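Local structure of SYE1 (Shewanella oneidensis, 4AWT) at residues R323-I326 against L331-R334; Q47-G52 against E88-K93; G205-R210 against P248-T253. The protein binds flavin mononucleotide and is probably an oxidoreductase of the Old Yellow Enzyme family, acting on CH-CH groups with a nicotinamide nucleotide. The protein carries 1 engineered substitution. All coordinates share one frame; numbering follows the deposited sequence.

Contact 1: R323-I326 against L331-R334; sequences RPFI and LPER. With FMN (flavin mononucleotide), chain B; SO4 (sulfate ion), chain C.
L331 lies over one face of the F325 ring, its CB 4.0 Å from the ring centroid and only 17° off the ring normal, a CH-pi contact displaced toward the rim. The same leucine reaches further with its branches: CD2 comes to 3.7 Å from CD2 of F325, while CD1 rests 3.9 Å from CB of P324. With CG anti to the backbone N (chi1 -179°), the isobutyl group of L331 spreads across both residues. P332 meets the far end of the phenyl ring, where its CD is 3.7 Å from F325 CZ and the two side chains run at about a right angle. No hydrogen bond joins 323-326 to 331-334, and F325 also packs on I20 and M22 of the first barrel strand.

At the start of the helix, R323 turns to the flavin mononucleotide. Its backbone N and its NE both donate to phosphate O1P, and NH2 reaches O2P at 2.8 Å; the phosphorus lies at the edge of the guanidinium, in its plane. NH1 points to O1 of a sulfate, probably from the crystallisation liquor, which R301 also holds. The chemistry is thus divided: apolar packing joins the two short helices, while charge and the first backbone N-H of the 323-327 helix grip the cofactor phosphate, as in the phosphate-binding site formed after the last strands of many TIM barrels.

Contact 2: Q47-G52 against E88-K93; sequences QRASAG and EAVHAK
A small apolar contact, with one water at its margin, sets the methyl group of A49 against the C-terminal end of helix 77-92 on the outside of the barrel. A49 belongs to the loop between helix 39-46 and strand 53-60, in a type I beta turn running from R48 to A51 and closed by the bond from A51 N to R48 O. Its CB points at the other segment and meets the first carbons of K93: CB to CB is 3.5 Å, tighter than usual for two carbons, and K93 CG follows at 3.8 Å. On the helix itself the approach is looser, with A49 CB 4.4 Å from CG1 of V90.

K93 touches with the root of its chain alone. Its CG stands anti to the carbonyl carbon (chi1 -54°) and a second bend at chi2 carries the ammonium group away, where NZ donates to a polyether probably from the crystallisation liquor. Beside this carbon contact, a water lies 2.8 Å from A49 O and 2.7 Å from K93 O, bridging two backbone carbonyls that cannot bond to each other.

Around this point A49 and V90 both pack on C95, just ahead of strand 96-102. V90 also touches I97 of that strand and Y45 of helix 39-46, while A46 of the same helix lies against A89 and K93.

Contact 3: G205-R210 against P248-T253; sequences GSLENR and PILTYT
L207 extends its CG anti to the backbone N (chi1 176°), which carries both methyl branches to helix 248-261: CD1 comes to 3.7 Å from CA of T251, and CD2 to 3.9 Å from CG of L250. R210 instead bends at chi3 (-73°), bringing the edge of its guanidinium to the T251 hydroxyl. There NH1 donates to T251 OG1 in a long but nearly straight bond of 3.3 Å, the oxygen lying close to the guanidinium plane. A water completes a second path, accepting from R210 NH2 and donating to T251 OG1 at 2.7 Å.

The guanidinium is held on its other edge by G205, whose carbonyl O takes NE at 3.1 Å from above the carbonyl plane. NH2 also donates to a bound ethyl hydrogen carbonate beside G205, and NH1 to I192 O. The T251 hydroxyl is shared in turn with D245 and D247 O. A valine in place of T251 would probably leave R210 NH1 and the bridging water without their shared oxygen, and D245 without that hydroxyl partner.

S206 caps the short helix 207-210, its OG accepting from N209 N at 3.0 Å. This helix precedes helix 212-225, whereas helix 248-261 follows barrel strand 230-234; T251 and Y252 of the latter also pack against I192 of helix 187-192, and Y252 and T253 against F284 of helix 282-291.

How the contacts relate
Along the chain the contacts come as contact 2, contact 3 and contact 1, each closing before the next opens, all within one eight-stranded TIM barrel. Contacts 1 and 2 are neighbours, their centres 14 Å apart: R48 probably donates from NE to F325 O and from NH2 to I326 O, while S50 and A51 pack on P332 and F325. The turn after helix 39-46 thus joins helix 77-92 to helix 323-327, whose first residue binds the flavin phosphate. Contact 3 stands on the opposite side of the chain's centre, 35 Å from contact 1 and 37 Å from contact 2, centre to centre, and shares no helix with either. Only contact 1 reaches the flavin.

Contact 1: R323-I326 against L331-R334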
loop_
_atom_site.group_PDB
_atom_site.type_symbol
_atom_site.label_atom_id
_atom_site.label_comp_id
_atom_site.label_asym_id
_atom_site.label_seq_id
_atom_site.Cartn_x
_atom_site.Cartn_y
_atom_site.Cartn_z
ATOM N N ARG A 323 7.232 8.014 6.773
ATOM C CA ARG A 323 8.633 8.327 7.114
ATOM C C ARG A 323 8.846 8.426 8.601
ATOM O O ARG A 323 9.851 7.878 9.098
ATOM C CB ARG A 323 9.110 9.518 6.282
ATOM C CG ARG A 323 9.339 9.079 4.845
ATOM C CD ARG A 323 9.407 10.203 3.833
ATOM N NE ARG A 323 8.092 10.729 3.543
ATOM C CZ ARG A 323 7.859 11.570 2.558
ATOM N NH1 ARG A 323 8.879 11.983 1.793
ATOM N NH2 ARG A 323 6.609 11.990 2.304
ATOM N N PRO A 324 7.971 9.059 9.392
ATOM C CA PRO A 324 8.252 9.108 10.830
ATOM C C PRO A 324 8.269 7.736 11.497
ATOM O O PRO A 324 8.986 7.543 12.466
ATOM C CB PRO A 324 7.118 9.976 11.388
ATOM C CG PRO A 324 6.783 10.905 10.214
ATOM C CD PRO A 324 6.869 9.980 9.006
ATOM N N PHE A 325 7.476 6.772 11.003
ATOM C CA PHE A 325 7.517 5.437 11.601
ATOM C C PHE A 325 8.794 4.682 11.292
ATOM O O PHE A 325 9.170 3.789 12.020
ATOM C CB PHE A 325 6.287 4.609 11.183
ATOM C CG PHE A 325 5.351 4.280 12.316
ATOM C CD1 PHE A 325 5.830 3.717 13.481
ATOM C CD2 PHE A 325 4.001 4.559 12.210
ATOM C CE1 PHE A 325 4.986 3.386 14.515
ATOM C CE2 PHE A 325 3.135 4.221 13.248
ATOM C CZ PHE A 325 3.641 3.635 14.398
ATOM N N ILE A 326 9.487 5.029 10.211
ATOM C CA ILE A 326 10.739 4.339 9.956
ATOM C C ILE A 326 11.717 4.595 11.089
ATOM O O ILE A 326 12.349 3.671 11.575
ATOM C CB ILE A 326 11.275 4.801 8.605
ATOM C CG1 ILE A 326 10.322 4.288 7.521
ATOM C CG2 ILE A 326 12.727 4.408 8.368
ATOM C CD1 ILE A 326 10.732 4.825 6.151
ATOM N N LEU A 331 6.623 5.810 17.670
ATOM C CA LEU A 331 6.022 7.033 17.195
ATOM C C LEU A 331 4.788 7.409 17.965
ATOM O O LEU A 331 4.641 8.592 18.336
ATOM C CB LEU A 331 5.728 6.936 15.684
ATOM C CG LEU A 331 5.123 8.205 15.110
ATOM C CD1 LEU A 331 6.068 9.373 15.128
ATOM C CD2 LEU A 331 4.639 7.937 13.693
ATOM N N PRO A 332 3.851 6.503 18.265
ATOM C CA PRO A 332 2.639 6.931 19.002
ATOM C C PRO A 332 3.000 7.617 20.330
ATOM O O PRO A 332 2.457 8.705 20.617
ATOM C CB PRO A 332 1.839 5.660 19.150
ATOM C CG PRO A 332 2.253 4.816 17.936
ATOM C CD PRO A 332 3.744 5.094 17.833
ATOM N N GLU A 333 3.855 7.028 21.114
ATOM C CA GLU A 333 4.238 7.653 22.394
ATOM C C GLU A 333 4.831 9.002 22.192
ATOM O O GLU A 333 4.598 9.936 22.954
ATOM C CB GLU A 333 5.180 6.730 23.157
ATOM C CG GLU A 333 5.508 7.184 24.546
ATOM C CD GLU A 333 4.436 6.924 25.559
ATOM O OE1 GLU A 333 3.329 6.430 25.213
ATOM O OE2 GLU A 333 4.605 7.307 26.719
ATOM N N ARG A 334 5.674 9.160 21.159
ATOM C CA ARG A 334 6.280 10.438 20.896
ATOM C C ARG A 334 5.246 11.470 20.491
ATOM O O ARG A 334 5.295 12.622 20.965
ATOM C CB ARG A 334 7.370 10.344 19.825
ATOM C CG ARG A 334 8.496 9.427 20.173
ATOM C CD ARG A 334 9.659 9.588 19.228
ATOM N NE ARG A 334 10.621 8.536 19.374
ATOM C CZ ARG A 334 11.945 8.643 19.230
ATOM N NH1 ARG A 334 12.548 9.819 19.117
ATOM N NH2 ARG A 334 12.654 7.552 19.247
HETATM N N1 FMN B . 3.191 3.051 -0.199
HETATM C C2 FMN B . 2.549 1.928 -0.499
HETATM O O2 FMN B . 1.310 1.908 -0.723
HETATM N N3 FMN B . 3.242 0.728 -0.571
HETATM C C4 FMN B . 4.604 0.628 -0.341
HETATM O O4 FMN B . 5.133 -0.515 -0.324
HETATM C C4A FMN B . 5.279 1.830 -0.139
HETATM N N5 FMN B . 6.665 1.844 0.008
HETATM C C5A FMN B . 7.243 2.984 0.628
HETATM C C6 FMN B . 8.552 2.947 1.039
HETATM C C7 FMN B . 9.162 4.048 1.687
HETATM C C7M FMN B . 10.565 3.885 2.220
HETATM C C8 FMN B . 8.430 5.185 1.851
HETATM C C8M FMN B . 8.993 6.398 2.563
HETATM C C9 FMN B . 7.088 5.239 1.421
HETATM C C9A FMN B . 6.477 4.140 0.815
HETATM N N10 FMN B . 5.118 4.168 0.439
HETATM C C10 FMN B . 4.509 2.999 0.026
HETATM C "C1'" FMN B . 4.323 5.372 0.704
HETATM C "C2'" FMN B . 3.933 5.535 2.184
HETATM O "O2'" FMN B . 2.984 4.553 2.564
HETATM C "C3'" FMN B . 3.295 6.880 2.472
HETATM O "O3'" FMN B . 2.038 7.023 1.830
HETATM C "C4'" FMN B . 4.170 8.100 2.130
HETATM O "O4'" FMN B . 5.509 7.928 2.568
HETATM C "C5'" FMN B . 3.568 9.402 2.621
HETATM O "O5'" FMN B . 3.460 9.424 4.054
HETATM P P FMN B . 4.582 10.191 4.927
HETATM O O1P FMN B . 5.860 9.405 4.767
HETATM O O2P FMN B . 4.704 11.594 4.374
HETATM O O3P FMN B . 4.022 10.132 6.326
HETATM S S SO4 C . 12.075 13.126 3.281
HETATM O O1 SO4 C . 11.722 12.025 2.264
HETATM O O2 SO4 C . 11.679 14.383 2.744
HETATM O O3 SO4 C . 11.040 13.023 4.449
HETATM O O4 SO4 C . 13.329 12.952 3.953
#

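Contact 2: Q47-G52 against E88-K93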
loop_
_atom_site.group_PDB
_atom_site.type_symbol
_atom_site.label_atom_id
_atom_site.label_comp_id
_atom_site.label_asym_id
_atom_site.label_seq_id
_atom_site.Cartn_x
_atom_site.Cartn_y
_atom_site.Cartn_z
ATOM N N GLN A 47 8.343 -3.978 16.685
ATOM C CA GLN A 47 8.790 -2.742 17.330
ATOM C C GLN A 47 7.813 -1.604 17.164
ATOM O O GLN A 47 7.862 -0.651 17.942
ATOM C CB GLN A 47 10.129 -2.306 16.757
ATOM C CG GLN A 47 11.335 -3.117 17.210
ATOM C CD GLN A 47 12.622 -2.668 16.583
ATOM O OE1 GLN A 47 13.740 -3.071 17.114
ATOM N NE2 GLN A 47 12.634 -1.929 15.597
ATOM N N ARG A 48 6.979 -1.656 16.129
ATOM C CA ARG A 48 6.076 -0.575 15.735
ATOM C C ARG A 48 4.618 -0.888 16.049
ATOM O O ARG A 48 3.718 -0.169 15.642
ATOM C CB ARG A 48 6.330 -0.249 14.252
ATOM C CG ARG A 48 7.680 0.429 14.097
ATOM C CD ARG A 48 8.311 0.363 12.703
ATOM N NE ARG A 48 9.580 1.063 12.686
ATOM C CZ ARG A 48 10.664 0.628 13.295
ATOM N NH1 ARG A 48 10.725 -0.576 13.782
ATOM N NH2 ARG A 48 11.727 1.432 13.417
ATOM N N ALA A 49 4.392 -1.940 16.829
ATOM C CA ALA A 49 3.047 -2.467 17.081
ATOM C C ALA A 49 2.274 -1.676 18.106
ATOM O O ALA A 49 1.138 -2.089 18.442
ATOM C CB ALA A 49 3.163 -3.946 17.410
ATOM N N SER A 50 2.756 -0.523 18.562
ATOM C CA SER A 50 1.911 0.408 19.284
ATOM C C SER A 50 1.018 1.207 18.338
ATOM O O SER A 50 0.121 1.898 18.805
ATOM C CB SER A 50 2.714 1.322 20.204
ATOM O OG SER A 50 3.536 2.175 19.470
ATOM N N ALA A 51 1.245 1.126 17.014
ATOM C CA ALA A 51 0.265 1.622 16.076
ATOM C C ALA A 51 -1.083 0.964 16.346
ATOM O O ALA A 51 -1.157 -0.170 16.786
ATOM C CB ALA A 51 0.715 1.283 14.662
ATOM N N GLY A 52 -2.144 1.648 15.963
ATOM C CA GLY A 52 -3.455 1.020 15.967
ATOM C C GLY A 52 -3.586 -0.068 14.898
ATOM O O GLY A 52 -4.205 -1.100 15.108
ATOM N N GLU A 88 2.744 -13.317 13.774
ATOM C CA GLU A 88 2.829 -13.810 15.142
ATOM C C GLU A 88 3.484 -12.783 16.059
ATOM O O GLU A 88 3.037 -12.547 17.184
ATOM C CB GLU A 88 3.580 -15.148 15.215
ATOM C CG GLU A 88 2.800 -16.306 14.664
ATOM C CD GLU A 88 1.558 -16.643 15.421
ATOM O OE1 GLU A 88 1.646 -16.658 16.691
ATOM O OE2 GLU A 88 0.491 -16.841 14.809
ATOM N N ALA A 89 4.581 -12.195 15.580
ATOM C CA ALA A 89 5.292 -11.228 16.407
ATOM C C ALA A 89 4.436 -10.004 16.691
ATOM O O ALA A 89 4.366 -9.500 17.817
ATOM C CB ALA A 89 6.590 -10.845 15.725
ATOM N N VAL A 90 3.778 -9.493 15.666
ATOM C CA VAL A 90 2.922 -8.335 15.801
ATOM C C VAL A 90 1.716 -8.618 16.716
ATOM O O VAL A 90 1.371 -7.817 17.591
ATOM C CB VAL A 90 2.484 -7.837 14.420
ATOM C CG1 VAL A 90 1.390 -6.793 14.518
ATOM C CG2 VAL A 90 3.694 -7.285 13.676
ATOM N N HIS A 91 1.094 -9.767 16.525
ATOM C CA HIS A 91 -0.052 -10.107 17.358
ATOM C C HIS A 91 0.371 -10.321 18.815
ATOM O O HIS A 91 -0.460 -10.019 19.706
ATOM C CB HIS A 91 -0.712 -11.368 16.822
ATOM C CG HIS A 91 -1.504 -11.064 15.586
ATOM N ND1 HIS A 91 -1.668 -11.953 14.544
ATOM C CD2 HIS A 91 -2.157 -9.976 15.213
ATOM C CE1 HIS A 91 -2.416 -11.391 13.620
ATOM N NE2 HIS A 91 -2.749 -10.200 13.976
ATOM N N ALA A 92 1.567 -10.776 19.060
ATOM C CA ALA A 92 2.036 -10.918 20.449
ATOM C C ALA A 92 2.118 -9.566 21.157
ATOM O O ALA A 92 2.041 -9.511 22.370
ATOM C CB ALA A 92 3.374 -11.613 20.470
ATOM N N LYS A 93 2.235 -8.484 20.392
ATOM C CA LYS A 93 2.213 -7.143 20.920
ATOM C C LYS A 93 0.842 -6.538 21.030
ATOM O O LYS A 93 0.618 -5.450 21.602
ATOM C CB LYS A 93 2.982 -6.131 20.086
ATOM C CG LYS A 93 4.396 -6.600 19.872
ATOM C CD LYS A 93 5.199 -6.921 21.146
ATOM C CE LYS A 93 6.662 -7.104 20.690
ATOM N NZ LYS A 93 7.460 -7.435 21.905
HETATM O O HOH W 1 1.079 -2.869 21.138
#

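Contact 3: G205-R210 against P248-T253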
loop_
_atom_site.group_PDB
_atom_site.type_symbol
_atom_site.label_atom_id
_atom_site.label_comp_id
_atom_site.label_asym_id
_atom_site.label_seq_id
_atom_site.Cartn_x
_atom_site.Cartn_y
_atom_site.Cartn_z
ATOM N N GLY A 205 -11.646 3.753 -21.624
ATOM C CA GLY A 205 -12.346 4.928 -22.088
ATOM C C GLY A 205 -13.237 5.544 -21.031
ATOM O O GLY A 205 -12.836 6.441 -20.238
ATOM N N SER A 206 -14.443 5.001 -21.007
ATOM C CA SER A 206 -15.361 5.624 -20.055
ATOM C C SER A 206 -14.952 5.450 -18.599
ATOM O O SER A 206 -14.122 4.602 -18.284
ATOM C CB SER A 206 -16.743 5.022 -20.236
ATOM O OG SER A 206 -16.755 3.685 -19.717
ATOM N N LEU A 207 -15.552 6.238 -17.756
ATOM C CA LEU A 207 -15.279 6.116 -16.314
ATOM C C LEU A 207 -15.666 4.745 -15.808
ATOM O O LEU A 207 -14.887 4.097 -15.100
ATOM C CB LEU A 207 -16.061 7.226 -15.593
ATOM C CG LEU A 207 -15.941 7.155 -14.070
ATOM C CD1 LEU A 207 -14.493 7.150 -13.584
ATOM C CD2 LEU A 207 -16.769 8.332 -13.521
ATOM N N GLU A 208 -16.856 4.265 -16.149
ATOM C CA GLU A 208 -17.278 2.936 -15.735
ATOM C C GLU A 208 -16.254 1.904 -16.167
ATOM O O GLU A 208 -15.895 0.979 -15.406
ATOM C CB GLU A 208 -18.631 2.624 -16.402
ATOM C CG GLU A 208 -19.197 1.259 -16.122
ATOM C CD GLU A 208 -20.372 0.812 -16.948
ATOM O OE1 GLU A 208 -21.249 1.617 -17.348
ATOM O OE2 GLU A 208 -20.503 -0.416 -17.227
ATOM N N ASN A 209 -15.779 2.005 -17.400
ATOM C CA ASN A 209 -14.826 1.025 -17.913
ATOM C C ASN A 209 -13.505 1.110 -17.181
ATOM O O ASN A 209 -12.872 0.089 -16.904
ATOM C CB ASN A 209 -14.664 1.195 -19.383
ATOM C CG ASN A 209 -15.830 0.718 -20.201
ATOM O OD1 ASN A 209 -16.833 0.236 -19.670
ATOM N ND2 ASN A 209 -15.688 0.828 -21.501
ATOM N N ARG A 210 -13.036 2.333 -16.904
ATOM C CA ARG A 210 -11.739 2.489 -16.224
ATOM C C ARG A 210 -11.823 1.973 -14.795
ATOM O O ARG A 210 -10.749 1.530 -14.299
ATOM C CB ARG A 210 -11.306 3.940 -16.227
ATOM C CG ARG A 210 -10.798 4.404 -17.571
ATOM C CD ARG A 210 -10.299 5.845 -17.561
ATOM N NE ARG A 210 -11.367 6.829 -17.488
ATOM C CZ ARG A 210 -11.723 7.619 -16.492
ATOM N NH1 ARG A 210 -11.110 7.581 -15.311
ATOM N NH2 ARG A 210 -12.739 8.462 -16.668
ATOM N N PRO A 248 -9.959 13.971 -11.863
ATOM C CA PRO A 248 -9.806 13.069 -10.701
ATOM C C PRO A 248 -10.871 13.251 -9.668
ATOM O O PRO A 248 -11.177 12.272 -8.967
ATOM C CB PRO A 248 -8.380 13.400 -10.199
ATOM C CG PRO A 248 -8.105 14.755 -10.757
ATOM C CD PRO A 248 -8.816 14.827 -12.044
ATOM N N ILE A 249 -11.474 14.426 -9.508
ATOM C CA ILE A 249 -12.567 14.508 -8.538
ATOM C C ILE A 249 -13.697 13.600 -8.920
ATOM O O ILE A 249 -14.263 12.908 -8.053
ATOM C CB ILE A 249 -13.014 15.970 -8.326
ATOM C CG1 ILE A 249 -11.792 16.791 -7.900
ATOM C CG2 ILE A 249 -14.122 16.081 -7.303
ATOM C CD1 ILE A 249 -12.107 18.136 -7.314
ATOM N N LEU A 250 -14.072 13.574 -10.212
ATOM C CA LEU A 250 -15.143 12.691 -10.647
ATOM C C LEU A 250 -14.691 11.234 -10.500
ATOM O O LEU A 250 -15.398 10.407 -9.960
ATOM C CB LEU A 250 -15.541 13.023 -12.083
ATOM C CG LEU A 250 -16.596 12.116 -12.669
ATOM C CD1 LEU A 250 -17.911 12.102 -11.924
ATOM C CD2 LEU A 250 -16.810 12.513 -14.120
ATOM N N THR A 251 -13.511 10.937 -11.049
ATOM C CA THR A 251 -13.062 9.537 -11.090
ATOM C C THR A 251 -13.005 8.949 -9.682
ATOM O O THR A 251 -13.449 7.843 -9.445
ATOM C CB THR A 251 -11.703 9.440 -11.735
ATOM O OG1 THR A 251 -11.822 9.867 -13.089
ATOM C CG2 THR A 251 -11.111 8.034 -11.680
ATOM N N TYR A 252 -12.407 9.706 -8.757
ATOM C CA TYR A 252 -12.125 9.175 -7.425
ATOM C C TYR A 252 -13.304 9.275 -6.495
ATOM O O TYR A 252 -13.441 8.420 -5.607
ATOM C CB TYR A 252 -10.817 9.748 -6.860
ATOM C CG TYR A 252 -9.650 9.107 -7.549
ATOM C CD1 TYR A 252 -9.110 9.567 -8.730
ATOM C CD2 TYR A 252 -9.103 7.928 -7.024
ATOM C CE1 TYR A 252 -8.074 8.914 -9.354
ATOM C CE2 TYR A 252 -8.076 7.278 -7.636
ATOM C CZ TYR A 252 -7.547 7.769 -8.817
ATOM O OH TYR A 252 -6.502 7.069 -9.380
ATOM N N THR A 253 -14.213 10.242 -6.674
ATOM C CA THR A 253 -15.490 10.200 -5.959
ATOM C C THR A 253 -16.258 8.960 -6.396
ATOM O O THR A 253 -16.861 8.257 -5.605
ATOM C CB THR A 253 -16.271 11.507 -6.142
ATOM O OG1 THR A 253 -15.465 12.624 -5.606
ATOM C CG2 THR A 253 -17.553 11.519 -5.415
HETATM O O HOH W 2 -13.192 10.810 -15.185
#